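Local coordinates for putative glycosyltransferase (GalT1) (PDB 4PHR), which probably acts as a glycosyltransferase, this chain being the GT-D-fold domain of the longer protein, with UDP and manganese bound, at residues 77-82 against 116-121; 120-125 against 134-139; 161-166 against 231-236. One frame throughout, in Å; residues are numbered along the deposited sequence.

Interaction 1 of 3, residues 77-82 against 116-121; sequences PDVFSN and STFISR. With UDP (uridine-5'-diphosphate), chain B.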
loop_
_atom_site.group_PDB
_atom_site.type_symbol
_atom_site.label_atom_id
_atom_site.label_comp_id
_atom_site.label_asym_id
_atom_site.label_seq_id
_atom_site.Cartn_x
_atom_site.Cartn_y
_atom_site.Cartn_z
ATOM N N PRO A 77 -6.576 -7.956 -1.945
ATOM C CA PRO A 77 -5.647 -8.986 -1.478
ATOM C C PRO A 77 -5.656 -10.198 -2.414
ATOM O O PRO A 77 -6.716 -10.652 -2.842
ATOM C CB PRO A 77 -6.197 -9.343 -0.087
ATOM C CG PRO A 77 -6.990 -8.113 0.347
ATOM C CD PRO A 77 -7.610 -7.641 -0.943
ATOM N N ASP A 78 -4.480 -10.728 -2.719
ATOM C CA ASP A 78 -4.377 -11.805 -3.698
ATOM C C ASP A 78 -4.498 -13.134 -2.963
ATOM O O ASP A 78 -3.515 -13.848 -2.776
ATOM C CB ASP A 78 -3.053 -11.684 -4.466
ATOM C CG ASP A 78 -2.915 -12.706 -5.572
ATOM O OD1 ASP A 78 -3.871 -13.466 -5.823
ATOM O OD2 ASP A 78 -1.835 -12.737 -6.201
ATOM N N VAL A 79 -5.715 -13.451 -2.534
ATOM C CA VAL A 79 -5.942 -14.556 -1.607
ATOM C C VAL A 79 -7.113 -15.437 -2.016
ATOM O O VAL A 79 -7.486 -16.367 -1.295
ATOM C CB VAL A 79 -6.200 -14.038 -0.174
ATOM C CG1 VAL A 79 -5.002 -13.260 0.343
ATOM C CG2 VAL A 79 -7.457 -13.188 -0.125
ATOM N N PHE A 80 -7.690 -15.143 -3.174
ATOM C CA PHE A 80 -8.903 -15.827 -3.608
ATOM C C PHE A 80 -8.615 -17.081 -4.419
ATOM O O PHE A 80 -9.459 -17.970 -4.521
ATOM C CB PHE A 80 -9.812 -14.841 -4.341
ATOM C CG PHE A 80 -10.200 -13.677 -3.484
ATOM C CD1 PHE A 80 -11.104 -13.844 -2.446
ATOM C CD2 PHE A 80 -9.633 -12.435 -3.684
ATOM C CE1 PHE A 80 -11.446 -12.788 -1.638
ATOM C CE2 PHE A 80 -9.971 -11.371 -2.870
ATOM C CZ PHE A 80 -10.878 -11.548 -1.850
ATOM N N SER A 81 -7.412 -17.154 -4.971
ATOM C CA SER A 81 -6.919 -18.374 -5.599
ATOM C C SER A 81 -5.461 -18.575 -5.203
ATOM O O SER A 81 -4.761 -17.619 -4.857
ATOM C CB SER A 81 -7.047 -18.292 -7.120
ATOM O OG SER A 81 -8.408 -18.373 -7.522
ATOM N N ASN A 82 -5.017 -19.822 -5.233
ATOM C CA ASN A 82 -3.630 -20.155 -4.937
ATOM C C ASN A 82 -3.190 -19.604 -3.584
ATOM O O ASN A 82 -2.127 -18.996 -3.447
ATOM C CB ASN A 82 -2.707 -19.687 -6.071
ATOM C CG ASN A 82 -1.379 -20.415 -6.073
ATOM O OD1 ASN A 82 -1.207 -21.411 -5.367
ATOM N ND2 ASN A 82 -0.436 -19.935 -6.880
ATOM N N SER A 116 -3.061 -6.604 -7.518
ATOM C CA SER A 116 -2.743 -7.190 -6.222
ATOM C C SER A 116 -2.353 -6.169 -5.162
ATOM O O SER A 116 -1.400 -5.414 -5.330
ATOM C CB SER A 116 -1.592 -8.182 -6.358
ATOM O OG SER A 116 -1.259 -8.721 -5.087
ATOM N N THR A 117 -3.066 -6.189 -4.044
ATOM C CA THR A 117 -2.724 -5.379 -2.882
ATOM C C THR A 117 -1.336 -5.746 -2.364
ATOM O O THR A 117 -0.673 -4.939 -1.692
ATOM C CB THR A 117 -3.817 -5.553 -1.825
ATOM O OG1 THR A 117 -4.975 -4.885 -2.311
ATOM C CG2 THR A 117 -3.443 -4.998 -0.439
ATOM N N PHE A 118 -0.878 -6.953 -2.690
ATOM C CA PHE A 118 0.429 -7.416 -2.230
ATOM C C PHE A 118 1.610 -6.909 -3.066
ATOM O O PHE A 118 2.739 -7.355 -2.871
ATOM C CB PHE A 118 0.462 -8.944 -2.088
ATOM C CG PHE A 118 -0.575 -9.493 -1.146
ATOM C CD1 PHE A 118 -1.147 -8.699 -0.160
ATOM C CD2 PHE A 118 -0.977 -10.820 -1.248
ATOM C CE1 PHE A 118 -2.103 -9.217 0.704
ATOM C CE2 PHE A 118 -1.929 -11.347 -0.387
ATOM C CZ PHE A 118 -2.487 -10.548 0.597
ATOM N N ILE A 119 1.390 -5.970 -3.983
ATOM C CA ILE A 119 2.554 -5.331 -4.603
ATOM C C ILE A 119 3.422 -4.636 -3.546
ATOM O O ILE A 119 4.619 -4.429 -3.763
ATOM C CB ILE A 119 2.216 -4.349 -5.762
ATOM C CG1 ILE A 119 1.342 -3.193 -5.292
ATOM C CG2 ILE A 119 1.581 -5.077 -6.941
ATOM C CD1 ILE A 119 1.331 -2.028 -6.262
ATOM N N SER A 120 2.834 -4.300 -2.395
ATOM C CA SER A 120 3.595 -3.690 -1.303
ATOM C C SER A 120 4.132 -4.748 -0.340
ATOM O O SER A 120 4.874 -4.422 0.581
ATOM C CB SER A 120 2.736 -2.690 -0.521
ATOM O OG SER A 120 1.656 -3.368 0.104
ATOM N N ARG A 121 3.753 -6.010 -0.564
ATOM C CA ARG A 121 4.011 -7.095 0.393
ATOM C C ARG A 121 4.620 -8.321 -0.308
ATOM O O ARG A 121 4.020 -9.395 -0.346
ATOM C CB ARG A 121 2.704 -7.488 1.099
ATOM C CG ARG A 121 1.858 -6.325 1.639
ATOM C CD ARG A 121 2.603 -5.490 2.671
ATOM N NE ARG A 121 3.147 -6.332 3.729
ATOM C CZ ARG A 121 2.793 -6.267 5.004
ATOM N NH1 ARG A 121 1.900 -5.373 5.412
ATOM N NH2 ARG A 121 3.360 -7.090 5.876
HETATM N N1 UDP B . 0.541 5.471 7.838
HETATM C C2 UDP B . 0.760 6.775 8.211
HETATM N N3 UDP B . -0.276 7.527 8.711
HETATM C C4 UDP B . -1.534 6.989 8.837
HETATM C C5 UDP B . -1.763 5.668 8.456
HETATM C C6 UDP B . -0.668 4.891 8.094
HETATM O O2 UDP B . 1.884 7.269 8.126
HETATM O O4 UDP B . -2.438 7.715 9.265
HETATM C "C1'" UDP B . 1.645 4.715 7.230
HETATM C "C2'" UDP B . 2.364 3.665 8.035
HETATM O "O2'" UDP B . 3.327 4.259 8.880
HETATM C "C3'" UDP B . 2.997 2.850 6.929
HETATM C "C4'" UDP B . 1.961 2.921 5.819
HETATM O "O4'" UDP B . 1.076 3.992 6.157
HETATM O "O3'" UDP B . 4.179 3.477 6.481
HETATM C "C5'" UDP B . 1.193 1.614 5.670
HETATM O "O5'" UDP B . 0.195 1.785 4.672
HETATM P PA UDP B . -0.834 0.611 4.278
HETATM O O1A UDP B . -1.718 0.325 5.425
HETATM O O2A UDP B . -1.498 1.053 3.029
HETATM O O3A UDP B . 0.174 -0.636 4.049
HETATM P PB UDP B . -0.041 -2.149 3.482
HETATM O O1B UDP B . 0.022 -3.036 4.680
HETATM O O2B UDP B . 1.121 -2.345 2.583
HETATM O O3B UDP B . -1.369 -2.229 2.796
HETATM O O HOH W 1 0.124 -11.025 -5.528
#
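Segments 77-82 and 116-121 follow neighbouring parallel strands, 72-76 and 115-116. They meet at their starts, where the CA atoms of P77 and T117 lie 4.9 Å apart. At D78 the first chain makes an inverse gamma turn, closed by a weak bond from V79 N to P77 O. The second coils into a 3-10 turn over 117-120. S116 OG stands anti to its own backbone N and accepts from F118 N at 3.0 Å, an ST turn. F118 then lays one ring face against the other backbone. D78 N sits over that face near the rim, 3.5 Å from F118 CE2. V79 CG1 arrives at the ring edge, and P77 CB touches F118 CZ. Both loops leave the C-terminal ends of strands in the GT-D fold, and the second reaches UDP. T117 OG1 bonds to F34 O, while T117 O holds the UDP-binding R33. One water joins D78 OD2 and S116 OG, 2.7 Å from each; D78 OD2 also pairs with R85. The R121 chain bends at chi2 and chi3. This brings NH1 edge-on to UDP O1B at 3.1 Å. Salt bridges to E232 and E253 fix the rest of the guanidinium.

Interaction 2 of 3, residues 120-125 against 134-139; sequences SRPYID and AYFESL. With UDP (uridine-5'-diphosphate), chain B.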
loop_
_atom_site.group_PDB
_atom_site.type_symbol
_atom_site.label_atom_id
_atom_site.label_comp_id
_atom_site.label_asym_id
_atom_site.label_seq_id
_atom_site.Cartn_x
_atom_site.Cartn_y
_atom_site.Cartn_z
ATOM N N SER A 120 2.834 -4.300 -2.395
ATOM C CA SER A 120 3.595 -3.690 -1.303
ATOM C C SER A 120 4.132 -4.748 -0.340
ATOM O O SER A 120 4.874 -4.422 0.581
ATOM C CB SER A 120 2.736 -2.690 -0.521
ATOM O OG SER A 120 1.656 -3.368 0.104
ATOM N N ARG A 121 3.753 -6.010 -0.564
ATOM C CA ARG A 121 4.011 -7.095 0.393
ATOM C C ARG A 121 4.620 -8.321 -0.308
ATOM O O ARG A 121 4.020 -9.395 -0.346
ATOM C CB ARG A 121 2.704 -7.488 1.099
ATOM C CG ARG A 121 1.858 -6.325 1.639
ATOM C CD ARG A 121 2.603 -5.490 2.671
ATOM N NE ARG A 121 3.147 -6.332 3.729
ATOM C CZ ARG A 121 2.793 -6.267 5.004
ATOM N NH1 ARG A 121 1.900 -5.373 5.412
ATOM N NH2 ARG A 121 3.360 -7.090 5.876
ATOM N N PRO A 122 5.823 -8.167 -0.870
ATOM C CA PRO A 122 6.340 -9.181 -1.795
ATOM C C PRO A 122 7.248 -10.229 -1.161
ATOM O O PRO A 122 7.958 -10.901 -1.904
ATOM C CB PRO A 122 7.171 -8.346 -2.787
ATOM C CG PRO A 122 7.032 -6.886 -2.338
ATOM C CD PRO A 122 6.642 -6.948 -0.907
ATOM N N TYR A 123 7.248 -10.373 0.162
ATOM C CA TYR A 123 8.258 -11.237 0.776
ATOM C C TYR A 123 7.824 -12.067 1.987
ATOM O O TYR A 123 7.844 -13.299 1.935
ATOM C CB TYR A 123 9.501 -10.399 1.138
ATOM C CG TYR A 123 10.599 -11.176 1.848
ATOM C CD1 TYR A 123 11.441 -12.027 1.146
ATOM C CD2 TYR A 123 10.794 -11.048 3.218
ATOM C CE1 TYR A 123 12.434 -12.742 1.789
ATOM C CE2 TYR A 123 11.786 -11.763 3.872
ATOM C CZ TYR A 123 12.604 -12.604 3.151
ATOM O OH TYR A 123 13.597 -13.318 3.791
ATOM N N ILE A 124 7.456 -11.407 3.079
ATOM C CA ILE A 124 7.450 -12.080 4.385
ATOM C C ILE A 124 6.409 -13.198 4.535
ATOM O O ILE A 124 6.655 -14.185 5.236
ATOM C CB ILE A 124 7.343 -11.068 5.566
ATOM C CG1 ILE A 124 7.899 -11.678 6.860
ATOM C CG2 ILE A 124 5.915 -10.589 5.730
ATOM C CD1 ILE A 124 9.392 -11.925 6.834
ATOM N N ASP A 125 5.266 -13.061 3.869
ATOM C CA ASP A 125 4.208 -14.057 4.010
ATOM C C ASP A 125 4.299 -15.220 3.022
ATOM O O ASP A 125 3.518 -16.161 3.096
ATOM C CB ASP A 125 2.824 -13.402 3.935
ATOM C CG ASP A 125 2.415 -12.744 5.248
ATOM O OD1 ASP A 125 3.043 -13.033 6.291
ATOM O OD2 ASP A 125 1.456 -11.947 5.238
ATOM N N ALA A 134 13.157 -10.889 -7.856
ATOM C CA ALA A 134 12.525 -10.419 -9.088
ATOM C C ALA A 134 11.393 -9.416 -8.834
ATOM O O ALA A 134 11.233 -8.453 -9.586
ATOM C CB ALA A 134 12.020 -11.591 -9.912
ATOM N N TYR A 135 10.605 -9.645 -7.788
ATOM C CA TYR A 135 9.523 -8.721 -7.456
ATOM C C TYR A 135 10.089 -7.334 -7.134
ATOM O O TYR A 135 9.596 -6.323 -7.634
ATOM C CB TYR A 135 8.689 -9.225 -6.270
ATOM C CG TYR A 135 7.920 -10.509 -6.512
ATOM C CD1 TYR A 135 7.619 -10.939 -7.804
ATOM C CD2 TYR A 135 7.495 -11.293 -5.448
ATOM C CE1 TYR A 135 6.913 -12.125 -8.024
ATOM C CE2 TYR A 135 6.787 -12.473 -5.656
ATOM C CZ TYR A 135 6.499 -12.883 -6.946
ATOM O OH TYR A 135 5.803 -14.056 -7.156
ATOM N N PHE A 136 11.125 -7.282 -6.299
ATOM C CA PHE A 136 11.692 -5.993 -5.896
ATOM C C PHE A 136 12.392 -5.296 -7.052
ATOM O O PHE A 136 12.341 -4.076 -7.164
ATOM C CB PHE A 136 12.623 -6.132 -4.689
ATOM C CG PHE A 136 11.895 -6.265 -3.381
ATOM C CD1 PHE A 136 11.148 -5.207 -2.881
ATOM C CD2 PHE A 136 11.947 -7.444 -2.655
ATOM C CE1 PHE A 136 10.470 -5.317 -1.679
ATOM C CE2 PHE A 136 11.279 -7.563 -1.448
ATOM C CZ PHE A 136 10.535 -6.500 -0.960
ATOM N N GLU A 137 13.020 -6.076 -7.929
ATOM C CA GLU A 137 13.651 -5.502 -9.108
ATOM C C GLU A 137 12.604 -4.876 -10.024
ATOM O O GLU A 137 12.815 -3.794 -10.570
ATOM C CB GLU A 137 14.473 -6.551 -9.863
ATOM C CG GLU A 137 15.663 -7.100 -9.084
ATOM C CD GLU A 137 16.807 -6.105 -8.958
ATOM O OE1 GLU A 137 16.563 -4.950 -8.545
ATOM O OE2 GLU A 137 17.956 -6.483 -9.275
ATOM N N SER A 138 11.463 -5.544 -10.177
ATOM C CA SER A 138 10.400 -4.991 -11.006
ATOM C C SER A 138 9.794 -3.738 -10.381
ATOM O O SER A 138 9.516 -2.762 -11.075
ATOM C CB SER A 138 9.318 -6.031 -11.288
ATOM O OG SER A 138 8.301 -5.481 -12.105
ATOM N N LEU A 139 9.603 -3.766 -9.068
ATOM C CA LEU A 139 9.131 -2.587 -8.353
ATOM C C LEU A 139 10.063 -1.393 -8.575
ATOM O O LEU A 139 9.607 -0.298 -8.884
ATOM C CB LEU A 139 9.009 -2.876 -6.855
ATOM C CG LEU A 139 7.710 -3.541 -6.401
ATOM C CD1 LEU A 139 7.884 -4.181 -5.030
ATOM C CD2 LEU A 139 6.572 -2.530 -6.392
HETATM N N1 UDP B . 0.541 5.471 7.838
HETATM C C2 UDP B . 0.760 6.775 8.211
HETATM N N3 UDP B . -0.276 7.527 8.711
HETATM C C4 UDP B . -1.534 6.989 8.837
HETATM C C5 UDP B . -1.763 5.668 8.456
HETATM C C6 UDP B . -0.668 4.891 8.094
HETATM O O2 UDP B . 1.884 7.269 8.126
HETATM O O4 UDP B . -2.438 7.715 9.265
HETATM C "C1'" UDP B . 1.645 4.715 7.230
HETATM C "C2'" UDP B . 2.364 3.665 8.035
HETATM O "O2'" UDP B . 3.327 4.259 8.880
HETATM C "C3'" UDP B . 2.997 2.850 6.929
HETATM C "C4'" UDP B . 1.961 2.921 5.819
HETATM O "O4'" UDP B . 1.076 3.992 6.157
HETATM O "O3'" UDP B . 4.179 3.477 6.481
HETATM C "C5'" UDP B . 1.193 1.614 5.670
HETATM O "O5'" UDP B . 0.195 1.785 4.672
HETATM P PA UDP B . -0.834 0.611 4.278
HETATM O O1A UDP B . -1.718 0.325 5.425
HETATM O O2A UDP B . -1.498 1.053 3.029
HETATM O O3A UDP B . 0.174 -0.636 4.049
HETATM P PB UDP B . -0.041 -2.149 3.482
HETATM O O1B UDP B . 0.022 -3.036 4.680
HETATM O O2B UDP B . 1.121 -2.345 2.583
HETATM O O3B UDP B . -1.369 -2.229 2.796
#
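P122 carries most of this contact. It joins the loop after strand 115-116 of the GT-D fold to helix 132-140, which follows it. Its CB is directed toward the helix, and the ring meets Y135, F136 and L139, residues spread over about one turn. P122 and F136 cross at about a right angle. P122 CG touches the end of the phenyl ring, 3.8 Å from F136 CZ. L139 CD1 reaches the same P122 CG at 3.9 Å. Y135 touches through its CB, 3.9 Å from P122 CB. Y123 adds its CB at the edge of the F136 ring, but its phenol leads away from the helix and its OH bonds to A240 O. The F136 ring also meets Y233 edge-to-face and packs on Y236, so helix 229-238 covers part of the same apolar patch. Just before P122 the loop turns to the ligand, and the CB of S120 is directed away from the helix. S120 OG takes the crowded position between backbone N and carbonyl carbon (chi1 64°) and donates to UDP O2B at 2.7 Å. The carbonyl of P122 accepts from S132 OG, and P122 O lies in the plane of the Y135 ring at its edge, 3.6 Å from Y135 CD2.

Interaction 3 of 3, residues 161-166 against 231-236; sequences GNDLFV and SEYEWY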
loop_
_atom_site.group_PDB
_atom_site.type_symbol
_atom_site.label_atom_id
_atom_site.label_comp_id
_atom_site.label_asym_id
_atom_site.label_seq_id
_atom_site.Cartn_x
_atom_site.Cartn_y
_atom_site.Cartn_z
ATOM N N GLY A 161 17.975 4.643 5.129
ATOM C CA GLY A 161 18.925 3.655 5.603
ATOM C C GLY A 161 19.024 2.400 4.751
ATOM O O GLY A 161 19.668 1.438 5.149
ATOM N N ASN A 162 18.376 2.398 3.590
ATOM C CA ASN A 162 18.516 1.292 2.647
ATOM C C ASN A 162 18.578 1.834 1.219
ATOM O O ASN A 162 18.452 3.045 1.013
ATOM C CB ASN A 162 17.406 0.233 2.831
ATOM C CG ASN A 162 16.017 0.770 2.537
ATOM O OD1 ASN A 162 15.747 1.239 1.437
ATOM N ND2 ASN A 162 15.114 0.652 3.506
ATOM N N ASP A 163 18.756 0.957 0.236
ATOM C CA ASP A 163 18.939 1.400 -1.150
ATOM C C ASP A 163 17.684 1.286 -2.019
ATOM O O ASP A 163 17.765 1.314 -3.245
ATOM C CB ASP A 163 20.126 0.677 -1.810
ATOM C CG ASP A 163 19.891 -0.814 -1.980
ATOM O OD1 ASP A 163 18.790 -1.293 -1.644
ATOM O OD2 ASP A 163 20.805 -1.507 -2.475
ATOM N N LEU A 164 16.518 1.183 -1.391
ATOM C CA LEU A 164 15.282 0.991 -2.150
ATOM C C LEU A 164 15.080 2.022 -3.271
ATOM O O LEU A 164 14.719 1.668 -4.394
ATOM C CB LEU A 164 14.078 0.993 -1.212
ATOM C CG LEU A 164 12.706 0.716 -1.831
ATOM C CD1 LEU A 164 12.680 -0.651 -2.518
ATOM C CD2 LEU A 164 11.652 0.802 -0.747
ATOM N N PHE A 165 15.320 3.294 -2.965
ATOM C CA PHE A 165 15.100 4.369 -3.931
ATOM C C PHE A 165 16.389 4.973 -4.488
ATOM O O PHE A 165 16.377 6.097 -4.990
ATOM C CB PHE A 165 14.256 5.490 -3.299
ATOM C CG PHE A 165 12.905 5.038 -2.813
ATOM C CD1 PHE A 165 11.982 4.514 -3.692
ATOM C CD2 PHE A 165 12.561 5.150 -1.484
ATOM C CE1 PHE A 165 10.745 4.091 -3.253
ATOM C CE2 PHE A 165 11.311 4.739 -1.032
ATOM C CZ PHE A 165 10.406 4.210 -1.918
ATOM N N VAL A 166 17.493 4.236 -4.433
ATOM C CA VAL A 166 18.785 4.818 -4.806
ATOM C C VAL A 166 18.821 5.331 -6.249
ATOM O O VAL A 166 19.507 6.312 -6.553
ATOM C CB VAL A 166 19.967 3.844 -4.542
ATOM C CG1 VAL A 166 19.958 2.682 -5.524
ATOM C CG2 VAL A 166 21.290 4.592 -4.620
ATOM N N SER A 231 9.116 -1.930 4.995
ATOM C CA SER A 231 9.290 -3.016 5.958
ATOM C C SER A 231 9.631 -4.303 5.236
ATOM O O SER A 231 10.529 -5.042 5.655
ATOM C CB SER A 231 8.013 -3.245 6.773
ATOM O OG SER A 231 7.726 -2.137 7.600
ATOM N N GLU A 232 8.892 -4.582 4.164
ATOM C CA GLU A 232 9.100 -5.806 3.397
ATOM C C GLU A 232 10.500 -5.826 2.779
ATOM O O GLU A 232 11.185 -6.858 2.782
ATOM C CB GLU A 232 8.014 -5.947 2.333
ATOM C CG GLU A 232 6.639 -6.269 2.930
ATOM C CD GLU A 232 6.346 -7.762 2.966
ATOM O OE1 GLU A 232 7.228 -8.562 2.585
ATOM O OE2 GLU A 232 5.224 -8.142 3.369
ATOM N N TYR A 233 10.949 -4.682 2.276
ATOM C CA TYR A 233 12.275 -4.612 1.689
ATOM C C TYR A 233 13.349 -4.833 2.752
ATOM O O TYR A 233 14.326 -5.534 2.515
ATOM C CB TYR A 233 12.487 -3.281 0.961
ATOM C CG TYR A 233 13.760 -3.248 0.153
ATOM C CD1 TYR A 233 13.943 -4.113 -0.918
ATOM C CD2 TYR A 233 14.789 -2.366 0.468
ATOM C CE1 TYR A 233 15.120 -4.096 -1.661
ATOM C CE2 TYR A 233 15.964 -2.342 -0.271
ATOM C CZ TYR A 233 16.116 -3.203 -1.336
ATOM O OH TYR A 233 17.289 -3.184 -2.067
ATOM N N GLU A 234 13.173 -4.243 3.930
ATOM C CA GLU A 234 14.139 -4.439 5.013
ATOM C C GLU A 234 14.199 -5.910 5.428
ATOM O O GLU A 234 15.276 -6.470 5.627
ATOM C CB GLU A 234 13.781 -3.574 6.227
ATOM C CG GLU A 234 13.948 -2.078 6.010
ATOM C CD GLU A 234 15.305 -1.569 6.416
ATOM O OE1 GLU A 234 16.117 -2.368 6.922
ATOM O OE2 GLU A 234 15.553 -0.362 6.230
ATOM N N TRP A 235 13.035 -6.545 5.550
ATOM C CA TRP A 235 13.003 -7.964 5.904
ATOM C C TRP A 235 13.698 -8.809 4.828
ATOM O O TRP A 235 14.466 -9.724 5.134
ATOM C CB TRP A 235 11.559 -8.426 6.096
ATOM C CG TRP A 235 10.920 -7.924 7.346
ATOM C CD1 TRP A 235 11.539 -7.655 8.535
ATOM C CD2 TRP A 235 9.528 -7.640 7.547
ATOM N NE1 TRP A 235 10.620 -7.232 9.461
ATOM C CE2 TRP A 235 9.379 -7.205 8.879
ATOM C CE3 TRP A 235 8.394 -7.700 6.726
ATOM C CZ2 TRP A 235 8.147 -6.836 9.410
ATOM C CZ3 TRP A 235 7.166 -7.334 7.259
ATOM C CH2 TRP A 235 7.054 -6.910 8.591
ATOM N N TYR A 236 13.424 -8.488 3.568
ATOM C CA TYR A 236 14.048 -9.167 2.440
ATOM C C TYR A 236 15.581 -9.023 2.461
ATOM O O TYR A 236 16.312 -10.001 2.265
ATOM C CB TYR A 236 13.455 -8.647 1.125
ATOM C CG TYR A 236 14.307 -8.883 -0.096
ATOM C CD1 TYR A 236 15.086 -7.863 -0.630
ATOM C CD2 TYR A 236 14.334 -10.126 -0.719
ATOM C CE1 TYR A 236 15.872 -8.076 -1.746
ATOM C CE2 TYR A 236 15.118 -10.348 -1.837
ATOM C CZ TYR A 236 15.883 -9.318 -2.346
ATOM O OH TYR A 236 16.661 -9.529 -3.462
HETATM O O HOH W 2 18.830 -1.294 6.327
HETATM O O HOH W 3 20.104 -3.912 -3.848
#
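Y233 OH is held by three partners. It donates to D163 OD1 over a very short 2.5 Å, bonds to K140 NZ, and takes a weak bond from a water that also donates to D163 OD2. The phenol meets the syn lone pair of D163 OD1, with carboxylate and ring planes 35° apart. The nearby lysine would probably stabilise the charge on D163. Y233 CG lies anti to its backbone N, so the ring reaches from the helix across to the loop. There L164 CD1 stands over the ring face, 3.9 Å from the centroid of Y233, a CH-pi contact. In the GT-D fold this fastens helix 229-238 to the loop between strands 147-153 and 170-176. N162 shapes that loop. Its OD1 accepts from L164 N at 2.9 Å, on a lone pair, an Asx turn. Its other branch, ND2, donates to E234 OE2 at 2.9 Å, nearly straight at 169°. The N-H comes from above the carboxylate plane. N162 ND2 also bonds to D230 OD1, and K249 pairs with E234 OE2. A second water donates to both G161 O and E234 OE1.

How the interactions relate
From the N terminus, interaction 1 comes first and closes the span 77-121, tying together the loops that follow strands 72-76 and 115-116. Interaction 2 starts on its last two residues, S120 and R121, and closes a short loop onto helix 132-140. Interaction 3 opens later and closes 161-236, fastening helix 229-238 to a loop of the five-stranded sheet. Interactions 1 and 2 overlap at S120 and R121; interaction 3 follows both in series, and none nests in another. In space they join up. I119 O packs on L139 CD1 between interactions 1 and 2. E232 reaches R121 and the backbone of I124. The UDP-binding loop after strand 115-116 is thus linked to helix 229-238.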